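Long-range contacts in polyketide synthase associated protein 5 (Mycobacterium tuberculosis, PDB 1Q9J), which probably catalyses the diesterification of phthiocerol, phthiodiolone and phenolphthiocerol with mycocerosic acids, the final step in dimycocerosate ester (PDIM) synthesis: residues T214-L218 against L403-R407; F229-H233 against V413-Y417; A243-L247 against T298-A304. The contacts are given in a common frame with arbitrary orientation. Numbering follows the deposited sequence.

How the contacts relate
All three contacts lie on the same side of the chain's centre, in the C-terminal half of this two-domain acyltransferase, and join helices 220-230, 237-253, 300-317 and 399-412 beside the sheet edged by strand 213-216. Helix 399-412 and its tail are common to contacts 1 and 2, whose segments alternate along the chain; contact 3 is nested inside both loops. Contacts 2 and 3, centres 12 Å apart, share a probable hydrogen bond, Tyr417 OH to Asp299 OD1 (2.7 Å); contacts 1 and 3, centres 17 Å apart, meet through Ile406 and Ile245. The side chains of His233 and Ala304 lie about 12 and 10 Å from that of Arg312, by similarity important for recognising the mas ACP domain.

Contact 1: residues T214-L218 against L403-R407; sequences TRLWL and LEAIR
Helix 399-412 packs here on one face of a mixed sheet, over its edge strand 213-216. Residues 214-216 are extended (phi/psi -94/147, -147/129 and -122/139), and helix 403-407 runs nearly parallel to them: the short axes approach to 9.3 Å with a signed crossing angle of -15°. In register, the CA atoms of Leu216 and Leu403 are 7.1 Å apart, and 355 Å² is buried in total. Thr214 and Leu216 direct CA-to-CB toward the helix, Arg215 away from it.

Leu403 (chi1 -138°, chi2 76°) points toward the strand; its CD2 touches Thr214 CG2 (3.6 Å), Arg215 CA (3.9 Å) and Leu216 CG (3.4 Å). Leu216, an mt rotamer, sends CD1 to within 3.1 Å of Leu403 O. Glu404 borders the same leucine, with Leu216 CD1 at 3.6 Å from Glu404 OE1. Ile406 points sideways. One turn after Leu403, Arg407 faces the strand again, its N giving a weak backbone hydrogen bond to Leu403 O (2.8 Å). Its folded chain (chi2 -71°, chi3 59°) lays Arg407 CG 3.5 Å from Leu216 CD1; Leu218 CD2 covers one guanidinium face, while Leu218 CD1 approaches Arg407 NH2 to 3.0 Å.

Strand 213-216 pairs with strand 387-393 through Thr214-His392 and Leu216-Ile390 backbone hydrogen bonds, and Leu403 and Arg407 also rest on Ile390. Arg215 forms salt bridges to Asp363 and Glu391, and Ile406 packs on Ala244, Ile245 and Thr248 of helix 237-253.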
ATOM      1  N   THR A 214      -8.017  -2.653 -11.687  1.00 59.67           N
ATOM      2  CA  THR A 214      -7.875  -2.179 -13.062  1.00 63.83           C
ATOM      3  C   THR A 214      -6.563  -1.418 -13.147  1.00 64.65           C
ATOM      4  O   THR A 214      -6.164  -0.754 -12.197  1.00 67.35           O
ATOM      5  CB  THR A 214      -8.982  -1.216 -13.453  1.00 65.27           C
ATOM      6  OG1 THR A 214     -10.246  -1.879 -13.372  1.00 71.65           O
ATOM      7  CG2 THR A 214      -8.756  -0.728 -14.871  1.00 65.05           C
ATOM      8  N   ARG A 215      -5.906  -1.483 -14.292  1.00 62.48           N
ATOM      9  CA  ARG A 215      -4.641  -0.802 -14.409  1.00 64.63           C
ATOM     10  C   ARG A 215      -4.375  -0.250 -15.814  1.00 68.58           C
ATOM     11  O   ARG A 215      -4.511  -0.967 -16.815  1.00 67.55           O
ATOM     12  CB  ARG A 215      -3.558  -1.777 -13.951  1.00 64.86           C
ATOM     13  CG  ARG A 215      -2.131  -1.345 -14.130  1.00 64.66           C
ATOM     14  CD  ARG A 215      -1.295  -2.050 -13.089  1.00 64.84           C
ATOM     15  NE  ARG A 215      -0.041  -2.573 -13.609  1.00 67.30           N
ATOM     16  CZ  ARG A 215       0.931  -3.063 -12.846  1.00 67.26           C
ATOM     17  NH1 ARG A 215       0.798  -3.094 -11.524  1.00 63.29           N
ATOM     18  NH2 ARG A 215       2.036  -3.537 -13.405  1.00 71.17           N
ATOM     19  N   LEU A 216      -4.021   1.036 -15.880  1.00 70.36           N
ATOM     20  CA  LEU A 216      -3.725   1.718 -17.148  1.00 72.90           C
ATOM     21  C   LEU A 216      -2.321   2.282 -17.107  1.00 73.06           C
ATOM     22  O   LEU A 216      -1.913   2.828 -16.091  1.00 76.48           O
ATOM     23  CB  LEU A 216      -4.693   2.872 -17.378  1.00 73.01           C
ATOM     24  CG  LEU A 216      -6.143   2.455 -17.561  1.00 75.89           C
ATOM     25  CD1 LEU A 216      -7.024   3.686 -17.747  1.00 77.84           C
ATOM     26  CD2 LEU A 216      -6.230   1.534 -18.767  1.00 77.27           C
ATOM     27  N   TRP A 217      -1.592   2.162 -18.211  1.00 72.25           N
ATOM     28  CA  TRP A 217      -0.232   2.678 -18.275  1.00 72.20           C
ATOM     29  C   TRP A 217      -0.107   3.996 -19.043  1.00 75.16           C
ATOM     30  O   TRP A 217      -1.098   4.618 -19.442  1.00 73.78           O
ATOM     31  CB  TRP A 217       0.705   1.655 -18.919  1.00 70.03           C
ATOM     32  CG  TRP A 217       1.029   0.483 -18.072  1.00 68.87           C
ATOM     33  CD1 TRP A 217       0.155  -0.434 -17.582  1.00 66.89           C
ATOM     34  CD2 TRP A 217       2.331   0.080 -17.632  1.00 69.29           C
ATOM     35  NE1 TRP A 217       0.828  -1.385 -16.861  1.00 69.81           N
ATOM     36  CE2 TRP A 217       2.170  -1.093 -16.873  1.00 70.71           C
ATOM     37  CE3 TRP A 217       3.622   0.603 -17.802  1.00 72.23           C
ATOM     38  CZ2 TRP A 217       3.260  -1.770 -16.280  1.00 70.63           C
ATOM     39  CZ3 TRP A 217       4.709  -0.070 -17.213  1.00 71.20           C
ATOM     40  CH2 TRP A 217       4.515  -1.239 -16.462  1.00 69.84           C
ATOM     41  N   LEU A 218       1.143   4.407 -19.227  1.00 79.55           N
ATOM     42  CA  LEU A 218       1.499   5.624 -19.939  1.00 80.97           C
ATOM     43  C   LEU A 218       2.822   5.406 -20.638  1.00 83.14           C
ATOM     44  O   LEU A 218       3.741   4.804 -20.079  1.00 82.59           O
ATOM     45  CB  LEU A 218       1.623   6.797 -18.973  1.00 83.60           C
ATOM     46  CG  LEU A 218       0.327   7.577 -18.788  1.00 85.22           C
ATOM     47  CD1 LEU A 218       0.511   8.683 -17.765  1.00 89.03           C
ATOM     48  CD2 LEU A 218      -0.065   8.152 -20.135  1.00 90.99           C
ATOM     49  N   LEU A 403     -10.682   5.587 -14.545  1.00 79.43           N
ATOM     50  CA  LEU A 403      -9.258   5.426 -14.826  1.00 78.14           C
ATOM     51  C   LEU A 403      -8.900   5.893 -16.223  1.00 79.39           C
ATOM     52  O   LEU A 403      -7.793   6.370 -16.465  1.00 78.93           O
ATOM     53  CB  LEU A 403      -8.844   3.962 -14.678  1.00 73.91           C
ATOM     54  CG  LEU A 403      -7.511   3.733 -13.983  1.00 70.42           C
ATOM     55  CD1 LEU A 403      -7.713   3.940 -12.495  1.00 71.49           C
ATOM     56  CD2 LEU A 403      -6.998   2.335 -14.258  1.00 67.49           C
ATOM     57  N   GLU A 404      -9.830   5.737 -17.155  1.00 83.65           N
ATOM     58  CA  GLU A 404      -9.576   6.166 -18.522  1.00 86.40           C
ATOM     59  C   GLU A 404      -9.781   7.677 -18.624  1.00 85.31           C
ATOM     60  O   GLU A 404      -9.019   8.367 -19.298  1.00 83.44           O
ATOM     61  CB  GLU A 404     -10.501   5.432 -19.493  1.00 88.50           C
ATOM     62  CG  GLU A 404     -10.118   5.647 -20.945  1.00 91.49           C
ATOM     63  CD  GLU A 404      -8.675   5.275 -21.218  1.00 94.45           C
ATOM     64  OE1 GLU A 404      -8.334   4.076 -21.088  1.00 95.60           O
ATOM     65  OE2 GLU A 404      -7.877   6.184 -21.558  1.00 93.27           O
ATOM     66  N   ALA A 405     -10.812   8.181 -17.948  1.00 86.30           N
ATOM     67  CA  ALA A 405     -11.106   9.614 -17.931  1.00 87.29           C
ATOM     68  C   ALA A 405      -9.875  10.332 -17.400  1.00 87.95           C
ATOM     69  O   ALA A 405      -9.445  11.352 -17.937  1.00 87.43           O
ATOM     70  CB  ALA A 405     -12.301   9.896 -17.027  1.00 86.23           C
ATOM     71  N   ILE A 406      -9.324   9.769 -16.330  1.00 89.16           N
ATOM     72  CA  ILE A 406      -8.134  10.283 -15.679  1.00 89.63           C
ATOM     73  C   ILE A 406      -6.947  10.072 -16.610  1.00 91.71           C
ATOM     74  O   ILE A 406      -6.037  10.899 -16.683  1.00 92.94           O
ATOM     75  CB  ILE A 406      -7.888   9.522 -14.364  1.00 89.14           C
ATOM     76  CG1 ILE A 406      -9.078   9.737 -13.425  1.00 88.18           C
ATOM     77  CG2 ILE A 406      -6.586   9.969 -13.723  1.00 87.55           C
ATOM     78  CD1 ILE A 406      -9.025   8.914 -12.169  1.00 85.54           C
ATOM     79  N   ARG A 407      -6.980   8.957 -17.330  1.00 94.62           N
ATOM     80  CA  ARG A 407      -5.925   8.585 -18.270  1.00 98.33           C
ATOM     81  C   ARG A 407      -5.676   9.678 -19.303  1.00 97.48           C
ATOM     82  O   ARG A 407      -4.590  10.252 -19.366  1.00 97.64           O
ATOM     83  CB  ARG A 407      -6.315   7.286 -18.992  1.00104.47           C
ATOM     84  CG  ARG A 407      -5.187   6.266 -19.192  1.00111.84           C
ATOM     85  CD  ARG A 407      -4.156   6.694 -20.228  1.00117.46           C
ATOM     86  NE  ARG A 407      -3.524   7.961 -19.877  1.00125.45           N
ATOM     87  CZ  ARG A 407      -2.792   8.164 -18.783  1.00129.89           C
ATOM     88  NH1 ARG A 407      -2.588   7.178 -17.921  1.00132.68           N
ATOM     89  NH2 ARG A 407      -2.268   9.361 -18.546  1.00132.33           N
TER

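Contact 2: residues F229-H233 against V413-Y417; sequences FGREH and VPSEY
An aromatic cluster of Phe229, His233 and Tyr417 joins the end of helix 220-230 to the tail that follows helix 399-412. The helix ends at Gly230, and a type I beta turn from Gly230 to His233 carries the backbone round, with a weak hydrogen bond from His233 N to Gly230 O (2.9 Å). Across from it, 413-415 keep helical phi/psi without the regular hydrogen bonds. The backbones come close where Phe229 CA lies 5.3 Å from Pro414 CA.

The bump is Phe229 (chi1 171°, chi2 84°), which points toward the tail and fits a hollow lined by Val413, Pro414 and Tyr417. Phe229 CZ presses to 3.2 Å from Val413 CG1, and Phe229 CB meets Pro414 CB at 3.9 Å. The third wall is Tyr417 (chi1 -177°): the edge of Phe229 meets its face in a T-shaped pair, centroids 5.4 Å apart and planes at 87°. His233 (chi1 -79°) adds an oblique ring, its centroid 5.2 Å from that of Tyr417. In all, 224 Å² is buried. Val301 of helix 300-317 touches all three rings, and Tyr417 OH probably hydrogen-bonds Asp299 OD1. The closest approach of the His233 and Tyr417 side chains is His233 CE1 to Tyr417 CE2, 3.4 Å.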
ATOM      1  N   PHE A 229       5.696  18.943 -17.171  1.00 90.62           N
ATOM      2  CA  PHE A 229       4.614  19.848 -16.797  1.00 88.27           C
ATOM      3  C   PHE A 229       4.585  19.985 -15.291  1.00 90.60           C
ATOM      4  O   PHE A 229       4.151  21.002 -14.758  1.00 90.65           O
ATOM      5  CB  PHE A 229       3.271  19.291 -17.258  1.00 86.24           C
ATOM      6  CG  PHE A 229       2.087  20.047 -16.728  1.00 85.00           C
ATOM      7  CD1 PHE A 229       1.630  21.191 -17.369  1.00 87.29           C
ATOM      8  CD2 PHE A 229       1.426  19.616 -15.587  1.00 85.60           C
ATOM      9  CE1 PHE A 229       0.522  21.901 -16.881  1.00 87.23           C
ATOM     10  CE2 PHE A 229       0.321  20.317 -15.090  1.00 87.48           C
ATOM     11  CZ  PHE A 229      -0.132  21.462 -15.741  1.00 85.78           C
ATOM     12  N   GLY A 230       5.045  18.938 -14.613  1.00 92.02           N
ATOM     13  CA  GLY A 230       5.056  18.934 -13.162  1.00 93.34           C
ATOM     14  C   GLY A 230       5.946  19.994 -12.549  1.00 94.58           C
ATOM     15  O   GLY A 230       5.460  20.990 -12.008  1.00 92.59           O
ATOM     16  N   ARG A 231       7.255  19.778 -12.628  1.00 95.87           N
ATOM     17  CA  ARG A 231       8.205  20.725 -12.068  1.00 98.95           C
ATOM     18  C   ARG A 231       8.207  22.060 -12.810  1.00100.03           C
ATOM     19  O   ARG A 231       9.076  22.906 -12.590  1.00101.89           O
ATOM     20  CB  ARG A 231       9.611  20.110 -12.027  1.00 99.57           C
ATOM     21  CG  ARG A 231      10.107  19.508 -13.325  1.00100.40           C
ATOM     22  CD  ARG A 231      11.311  18.603 -13.057  1.00104.76           C
ATOM     23  NE  ARG A 231      11.887  18.045 -14.282  1.00110.15           N
ATOM     24  CZ  ARG A 231      12.787  17.061 -14.315  1.00111.28           C
ATOM     25  NH1 ARG A 231      13.219  16.514 -13.186  1.00111.94           N
ATOM     26  NH2 ARG A 231      13.262  16.623 -15.477  1.00109.59           N
ATOM     27  N   GLU A 232       7.223  22.242 -13.685  1.00 98.51           N
ATOM     28  CA  GLU A 232       7.073  23.480 -14.435  1.00 96.18           C
ATOM     29  C   GLU A 232       5.901  24.200 -13.781  1.00 95.48           C
ATOM     30  O   GLU A 232       5.269  25.067 -14.375  1.00 93.38           O
ATOM     31  CB  GLU A 232       6.743  23.194 -15.902  1.00 97.46           C
ATOM     32  CG  GLU A 232       6.721  24.432 -16.793  1.00 99.21           C
ATOM     33  CD  GLU A 232       5.736  24.313 -17.954  1.00 98.89           C
ATOM     34  OE1 GLU A 232       4.510  24.280 -17.698  1.00 94.78           O
ATOM     35  OE2 GLU A 232       6.185  24.246 -19.120  1.00 99.90           O
ATOM     36  N   HIS A 233       5.613  23.813 -12.545  1.00 95.87           N
ATOM     37  CA  HIS A 233       4.529  24.410 -11.780  1.00 98.09           C
ATOM     38  C   HIS A 233       4.792  24.159 -10.304  1.00 98.45           C
ATOM     39  O   HIS A 233       3.888  24.242  -9.471  1.00 98.96           O
ATOM     40  CB  HIS A 233       3.188  23.793 -12.183  1.00 99.46           C
ATOM     41  CG  HIS A 233       2.635  24.333 -13.466  1.00103.92           C
ATOM     42  ND1 HIS A 233       1.955  25.529 -13.535  1.00106.48           N
ATOM     43  CD2 HIS A 233       2.672  23.845 -14.729  1.00105.64           C
ATOM     44  CE1 HIS A 233       1.594  25.755 -14.788  1.00107.71           C
ATOM     45  NE2 HIS A 233       2.018  24.748 -15.531  1.00107.29           N
ATOM     46  N   VAL A 413      -3.440  17.838 -20.194  1.00106.19           N
ATOM     47  CA  VAL A 413      -2.904  18.954 -19.424  1.00107.80           C
ATOM     48  C   VAL A 413      -1.478  19.389 -19.778  1.00107.47           C
ATOM     49  O   VAL A 413      -1.200  20.584 -19.893  1.00106.50           O
ATOM     50  CB  VAL A 413      -2.955  18.641 -17.915  1.00109.04           C
ATOM     51  CG1 VAL A 413      -2.578  19.876 -17.115  1.00112.33           C
ATOM     52  CG2 VAL A 413      -4.347  18.166 -17.533  1.00108.52           C
ATOM     53  N   PRO A 414      -0.556  18.431 -19.957  1.00107.97           N
ATOM     54  CA  PRO A 414       0.826  18.788 -20.290  1.00110.26           C
ATOM     55  C   PRO A 414       1.009  19.478 -21.640  1.00113.57           C
ATOM     56  O   PRO A 414       1.853  20.368 -21.783  1.00114.35           O
ATOM     57  CB  PRO A 414       1.553  17.447 -20.215  1.00107.94           C
ATOM     58  CG  PRO A 414       0.507  16.485 -20.658  1.00107.89           C
ATOM     59  CD  PRO A 414      -0.720  16.968 -19.917  1.00108.15           C
ATOM     60  N   SER A 415       0.211  19.075 -22.625  1.00116.57           N
ATOM     61  CA  SER A 415       0.300  19.655 -23.963  1.00117.34           C
ATOM     62  C   SER A 415      -0.462  20.968 -24.068  1.00118.24           C
ATOM     63  O   SER A 415       0.129  22.027 -24.283  1.00119.25           O
ATOM     64  CB  SER A 415      -0.247  18.675 -25.006  1.00116.24           C
ATOM     65  OG  SER A 415      -1.642  18.500 -24.849  1.00115.98           O
ATOM     66  N   GLU A 416      -1.779  20.887 -23.911  1.00118.97           N
ATOM     67  CA  GLU A 416      -2.636  22.057 -24.009  1.00120.63           C
ATOM     68  C   GLU A 416      -3.099  22.613 -22.667  1.00120.54           C
ATOM     69  O   GLU A 416      -4.136  22.205 -22.141  1.00120.33           O
ATOM     70  CB  GLU A 416      -3.860  21.729 -24.862  1.00122.79           C
ATOM     71  CG  GLU A 416      -4.570  20.452 -24.454  1.00127.55           C
ATOM     72  CD  GLU A 416      -6.045  20.453 -24.819  1.00131.25           C
ATOM     73  OE1 GLU A 416      -6.375  20.523 -26.023  1.00134.05           O
ATOM     74  OE2 GLU A 416      -6.881  20.391 -23.893  1.00133.33           O
ATOM     75  N   TYR A 417      -2.333  23.550 -22.119  1.00120.32           N
ATOM     76  CA  TYR A 417      -2.692  24.168 -20.848  1.00119.47           C
ATOM     77  C   TYR A 417      -2.913  25.674 -21.022  1.00119.19           C
ATOM     78  O   TYR A 417      -3.760  26.266 -20.350  1.00117.99           O
ATOM     79  CB  TYR A 417      -1.607  23.897 -19.794  1.00119.51           C
ATOM     80  CG  TYR A 417      -1.944  24.450 -18.425  1.00118.69           C
ATOM     81  CD1 TYR A 417      -3.225  24.293 -17.886  1.00117.74           C
ATOM     82  CD2 TYR A 417      -0.999  25.161 -17.683  1.00117.56           C
ATOM     83  CE1 TYR A 417      -3.560  24.838 -16.650  1.00116.21           C
ATOM     84  CE2 TYR A 417      -1.321  25.711 -16.442  1.00116.22           C
ATOM     85  CZ  TYR A 417      -2.605  25.549 -15.934  1.00116.22           C
ATOM     86  OH  TYR A 417      -2.942  26.110 -14.724  1.00113.82           O
TER

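Contact 3: residues A243-L247 against T298-A304; sequences AAILL and TDIVDLA
Two helices cross here almost at right angles in a buried apolar packing: the axes of 243-247 and 300-304 approach to 9.6 Å at a signed angle of 105°. Both are regular, with backbone hydrogen bonds such as Leu247 N to Ala243 O (2.7 Å) and Ala304 N to Ile300 O (2.8 Å). Their nearest CA atoms are those of Ala243 and Ala304, 5.3 Å apart. The short side chains permit this approach, with Ala243 CB 4.2 Å from Ala304 CB.

Longer side chains fill the space beside it. Ile300 (chi1 -93°, off a well; chi2 -65°) leaves its backbone sideways but swings CD1 inward, to 3.4 Å from Ala243 CB and 3.2 Å from Leu247 CD1. Leu303, a tp rotamer, puts CD2 3.8 Å from Ala243 CA and 4.0 Å from Leu246 CB. Leu247 (mt) likewise starts sideways and turns its end inward, CD2 reaching Leu303 CD2 at 4.1 Å. Both helices rest on the sheet, Leu246 (mt) on Ile260 and Tyr262, Leu303 on Tyr290, while helix 399-412 touches Ala244. Asp299, the N-cap of helix 300-317, probably also bonds Tyr417 OH; with chi1 at 179°, Asp299 OD1 accepts from Asp302 N at 3.3 Å.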
ATOM      1  N   ALA A 243      -5.073  15.606  -8.551  1.00 59.55           N
ATOM      2  CA  ALA A 243      -5.953  16.613  -9.129  1.00 59.89           C
ATOM      3  C   ALA A 243      -6.759  15.918 -10.229  1.00 60.38           C
ATOM      4  O   ALA A 243      -7.991  15.941 -10.226  1.00 58.82           O
ATOM      5  CB  ALA A 243      -5.132  17.747  -9.709  1.00 58.37           C
ATOM      6  N   ALA A 244      -6.051  15.281 -11.156  1.00 59.13           N
ATOM      7  CA  ALA A 244      -6.707  14.571 -12.244  1.00 63.44           C
ATOM      8  C   ALA A 244      -7.778  13.622 -11.699  1.00 66.84           C
ATOM      9  O   ALA A 244      -8.898  13.560 -12.216  1.00 72.40           O
ATOM     10  CB  ALA A 244      -5.684  13.792 -13.064  1.00 60.98           C
ATOM     11  N   ILE A 245      -7.437  12.876 -10.659  1.00 64.44           N
ATOM     12  CA  ILE A 245      -8.379  11.952 -10.052  1.00 62.67           C
ATOM     13  C   ILE A 245      -9.576  12.713  -9.479  1.00 65.17           C
ATOM     14  O   ILE A 245     -10.726  12.379  -9.758  1.00 64.04           O
ATOM     15  CB  ILE A 245      -7.683  11.148  -8.929  1.00 59.73           C
ATOM     16  CG1 ILE A 245      -6.655  10.226  -9.552  1.00 54.98           C
ATOM     17  CG2 ILE A 245      -8.693  10.357  -8.114  1.00 52.70           C
ATOM     18  CD1 ILE A 245      -5.713   9.643  -8.570  1.00 56.88           C
ATOM     19  N   LEU A 246      -9.299  13.740  -8.680  1.00 67.80           N
ATOM     20  CA  LEU A 246     -10.358  14.525  -8.056  1.00 71.94           C
ATOM     21  C   LEU A 246     -11.270  15.242  -9.056  1.00 73.87           C
ATOM     22  O   LEU A 246     -12.481  15.347  -8.834  1.00 76.01           O
ATOM     23  CB  LEU A 246      -9.754  15.529  -7.069  1.00 73.02           C
ATOM     24  CG  LEU A 246      -9.265  14.922  -5.752  1.00 72.99           C
ATOM     25  CD1 LEU A 246      -8.383  15.909  -5.022  1.00 73.05           C
ATOM     26  CD2 LEU A 246     -10.469  14.526  -4.901  1.00 71.64           C
ATOM     27  N   LEU A 247     -10.702  15.738 -10.151  1.00 71.49           N
ATOM     28  CA  LEU A 247     -11.511  16.411 -11.162  1.00 70.79           C
ATOM     29  C   LEU A 247     -12.509  15.411 -11.718  1.00 72.88           C
ATOM     30  O   LEU A 247     -13.726  15.606 -11.620  1.00 73.62           O
ATOM     31  CB  LEU A 247     -10.628  16.939 -12.292  1.00 66.52           C
ATOM     32  CG  LEU A 247      -9.806  18.159 -11.889  1.00 62.82           C
ATOM     33  CD1 LEU A 247      -8.945  18.600 -13.040  1.00 59.74           C
ATOM     34  CD2 LEU A 247     -10.741  19.268 -11.453  1.00 59.28           C
ATOM     35  N   THR A 298     -12.599  25.094 -11.985  1.00106.36           N
ATOM     36  CA  THR A 298     -11.445  24.713 -11.180  1.00101.56           C
ATOM     37  C   THR A 298     -10.270  24.291 -12.046  1.00100.70           C
ATOM     38  O   THR A 298     -10.415  23.476 -12.958  1.00102.00           O
ATOM     39  CB  THR A 298     -11.790  23.577 -10.232  1.00 99.47           C
ATOM     40  OG1 THR A 298     -12.768  24.032  -9.290  1.00 97.80           O
ATOM     41  CG2 THR A 298     -10.547  23.124  -9.485  1.00102.35           C
ATOM     42  N   ASP A 299      -9.105  24.855 -11.755  1.00 98.48           N
ATOM     43  CA  ASP A 299      -7.901  24.563 -12.521  1.00 97.71           C
ATOM     44  C   ASP A 299      -7.013  23.502 -11.877  1.00 97.36           C
ATOM     45  O   ASP A 299      -6.878  23.437 -10.656  1.00 96.71           O
ATOM     46  CB  ASP A 299      -7.111  25.853 -12.741  1.00 96.96           C
ATOM     47  CG  ASP A 299      -5.832  25.630 -13.511  1.00 97.67           C
ATOM     48  OD1 ASP A 299      -4.763  25.582 -12.868  1.00 97.62           O
ATOM     49  OD2 ASP A 299      -5.900  25.494 -14.752  1.00 96.84           O
ATOM     50  N   ILE A 300      -6.409  22.671 -12.719  1.00 95.35           N
ATOM     51  CA  ILE A 300      -5.531  21.601 -12.269  1.00 93.93           C
ATOM     52  C   ILE A 300      -4.502  22.083 -11.262  1.00 93.12           C
ATOM     53  O   ILE A 300      -4.537  21.684 -10.099  1.00 94.02           O
ATOM     54  CB  ILE A 300      -4.823  20.933 -13.484  1.00 94.90           C
ATOM     55  CG1 ILE A 300      -5.647  19.732 -13.951  1.00 95.28           C
ATOM     56  CG2 ILE A 300      -3.408  20.493 -13.138  1.00 97.66           C
ATOM     57  CD1 ILE A 300      -5.723  18.615 -12.941  1.00 91.15           C
ATOM     58  N   VAL A 301      -3.592  22.945 -11.704  1.00 91.02           N
ATOM     59  CA  VAL A 301      -2.556  23.464 -10.827  1.00 88.41           C
ATOM     60  C   VAL A 301      -3.154  24.105  -9.579  1.00 87.20           C
ATOM     61  O   VAL A 301      -2.643  23.918  -8.484  1.00 85.76           O
ATOM     62  CB  VAL A 301      -1.686  24.487 -11.557  1.00 87.12           C
ATOM     63  CG1 VAL A 301      -0.445  24.787 -10.737  1.00 87.83           C
ATOM     64  CG2 VAL A 301      -1.311  23.956 -12.924  1.00 87.95           C
ATOM     65  N   ASP A 302      -4.237  24.852  -9.738  1.00 88.22           N
ATOM     66  CA  ASP A 302      -4.861  25.488  -8.590  1.00 90.64           C
ATOM     67  C   ASP A 302      -5.185  24.452  -7.524  1.00 89.55           C
ATOM     68  O   ASP A 302      -4.838  24.621  -6.354  1.00 90.94           O
ATOM     69  CB  ASP A 302      -6.139  26.220  -9.007  1.00 96.56           C
ATOM     70  CG  ASP A 302      -5.946  27.729  -9.116  1.00 99.79           C
ATOM     71  OD1 ASP A 302      -5.142  28.171  -9.967  1.00101.93           O
ATOM     72  OD2 ASP A 302      -6.608  28.470  -8.347  1.00 97.95           O
ATOM     73  N   LEU A 303      -5.843  23.374  -7.943  1.00 89.03           N
ATOM     74  CA  LEU A 303      -6.234  22.281  -7.043  1.00 82.78           C
ATOM     75  C   LEU A 303      -4.999  21.554  -6.502  1.00 79.24           C
ATOM     76  O   LEU A 303      -4.843  21.393  -5.297  1.00 77.82           O
ATOM     77  CB  LEU A 303      -7.134  21.292  -7.798  1.00 80.00           C
ATOM     78  CG  LEU A 303      -7.780  20.156  -7.018  1.00 78.51           C
ATOM     79  CD1 LEU A 303      -8.720  20.719  -5.980  1.00 76.63           C
ATOM     80  CD2 LEU A 303      -8.520  19.241  -7.979  1.00 79.16           C
ATOM     81  N   ALA A 304      -4.129  21.125  -7.410  1.00 76.10           N
ATOM     82  CA  ALA A 304      -2.915  20.423  -7.039  1.00 77.21           C
ATOM     83  C   ALA A 304      -2.133  21.163  -5.957  1.00 80.29           C
ATOM     84  O   ALA A 304      -1.766  20.580  -4.932  1.00 83.68           O
ATOM     85  CB  ALA A 304      -2.040  20.228  -8.261  1.00 72.28           C
TER